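Local coordinates for Ets DNA-binding protein pokkuri (Drosophila melanogaster, PDB 1SV0) that represses transcription as an Ets-family DNA-binding protein, holding back photoreceptor development in opposition to Ras signalling, and is represented here by its SAM (Pointed) domain, at residues 68-71 and 72-75. The protein carries 1 engineered substitution. Sequence-based numbering, arbitrary orientation.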
loop_
_atom_site.group_PDB
_atom_site.type_symbol
_atom_site.label_atom_id
_atom_site.label_comp_id
_atom_site.label_asym_id
_atom_site.label_seq_id
_atom_site.Cartn_x
_atom_site.Cartn_y
_atom_site.Cartn_z
ATOM N N VAL A 68 -5.335 5.253 -3.844
ATOM C CA VAL A 68 -4.603 6.505 -3.719
ATOM C C VAL A 68 -5.001 7.432 -4.862
ATOM O O VAL A 68 -5.284 8.615 -4.648
ATOM C CB VAL A 68 -3.083 6.288 -3.774
ATOM C CG1 VAL A 68 -2.378 7.631 -3.899
ATOM C CG2 VAL A 68 -2.622 5.573 -2.515
ATOM N N LEU A 69 -5.019 6.892 -6.075
ATOM C CA LEU A 69 -5.385 7.686 -7.239
ATOM C C LEU A 69 -6.798 8.246 -7.084
ATOM O O LEU A 69 -7.017 9.438 -7.277
ATOM C CB LEU A 69 -5.287 6.834 -8.508
ATOM C CG LEU A 69 -5.620 7.505 -9.842
ATOM C CD1 LEU A 69 -4.740 8.735 -10.018
ATOM C CD2 LEU A 69 -5.407 6.504 -11.001
ATOM N N GLN A 70 -7.753 7.387 -6.738
ATOM C CA GLN A 70 -9.138 7.825 -6.551
ATOM C C GLN A 70 -9.177 8.961 -5.521
ATOM O O GLN A 70 -9.899 9.946 -5.687
ATOM C CB GLN A 70 -10.003 6.663 -6.053
ATOM C CG GLN A 70 -10.735 5.821 -7.111
ATOM C CD GLN A 70 -10.272 6.040 -8.544
ATOM O OE1 GLN A 70 -10.860 6.830 -9.281
ATOM N NE2 GLN A 70 -9.216 5.335 -8.943
ATOM N N MET A 71 -8.396 8.822 -4.455
ATOM C CA MET A 71 -8.356 9.849 -3.416
ATOM C C MET A 71 -7.819 11.175 -3.930
ATOM O O MET A 71 -8.312 12.234 -3.542
ATOM C CB MET A 71 -7.525 9.379 -2.227
ATOM C CG MET A 71 -8.223 8.316 -1.407
ATOM S SD MET A 71 -9.908 8.847 -1.034
ATOM C CE MET A 71 -9.615 9.919 0.402
ATOM N N LEU A 72 -6.814 11.119 -4.801
ATOM C CA LEU A 72 -6.238 12.330 -5.371
ATOM C C LEU A 72 -7.288 13.071 -6.192
ATOM O O LEU A 72 -7.300 14.305 -6.232
ATOM C CB LEU A 72 -5.031 11.987 -6.253
ATOM C CG LEU A 72 -3.666 11.822 -5.558
ATOM C CD1 LEU A 72 -3.818 11.075 -4.250
ATOM C CD2 LEU A 72 -2.705 11.093 -6.483
ATOM N N ILE A 73 -8.165 12.318 -6.852
ATOM C CA ILE A 73 -9.224 12.925 -7.654
ATOM C C ILE A 73 -10.216 13.612 -6.721
ATOM O O ILE A 73 -10.527 14.789 -6.894
ATOM C CB ILE A 73 -9.963 11.879 -8.499
ATOM C CG1 ILE A 73 -8.964 11.149 -9.403
ATOM C CG2 ILE A 73 -11.030 12.563 -9.350
ATOM C CD1 ILE A 73 -9.567 10.017 -10.222
ATOM N N ILE A 74 -10.705 12.873 -5.729
ATOM C CA ILE A 74 -11.639 13.425 -4.748
ATOM C C ILE A 74 -11.036 14.743 -4.271
ATOM O O ILE A 74 -11.690 15.783 -4.275
ATOM C CB ILE A 74 -11.779 12.506 -3.506
ATOM C CG1 ILE A 74 -12.191 11.091 -3.925
ATOM C CG2 ILE A 74 -12.780 13.096 -2.537
ATOM C CD1 ILE A 74 -13.531 11.000 -4.592
ATOM N N GLU A 75 -9.767 14.671 -3.881
ATOM C CA GLU A 75 -9.021 15.817 -3.378
ATOM C C GLU A 75 -8.920 16.999 -4.326
ATOM O O GLU A 75 -9.027 18.144 -3.891
ATOM C CB GLU A 75 -7.613 15.383 -2.971
ATOM C CG GLU A 75 -7.344 15.550 -1.496
ATOM C CD GLU A 75 -8.491 15.032 -0.654
ATOM O OE1 GLU A 75 -8.856 13.843 -0.809
ATOM O OE2 GLU A 75 -9.032 15.812 0.159
#
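The amides of I73, I74 and E75 donate to the carbonyls of L69, Q70 and M71, the i to i+4 ladder of an alpha-helix; the I74 N to Q70 O bond, 3.0 Å, is nearly straight at 174°. These two turns belong to helix 62-77, the C-terminal helix of the SAM domain, and their side chains sort by face. V68 and L72, one turn apart, lie side by side, with V68 CG1 3.7 Å from L72 CD1, although the exact place of CD1 is less certain. V68 sets CG1 anti to its backbone N (chi1 170°), which puts it beside its own carbonyl carbon, where it meets L72. Both residues also pack on F21, so branched apolar chains suit this face, turned toward helix 15-28; L69, the buried residue, packs on P10, and V68 additionally meets L51 of the partner chain, the Ets modulator Mae. Cut back to an alanine, L72 would lose its CD1 and CD2 methyls, which would probably leave V68 CG1 without this intrahelical neighbour and open a gap beside F21 and P10. On another side, the Q70 chain bends at chi2, and its amide NE2 bonds to the carbonyl of H66, while OE1 rests 3.6 Å from I73 CD1. M71 and I74 suit a more open flank, where flexible or branched apolar chains can lie loosely together, M71 SD 4.3 Å from I74 CG1. E75 OE2 is hydrogen-bonded to S78 OG, whereas its OE1 lies loosely alongside M71, 4.2 Å from CE.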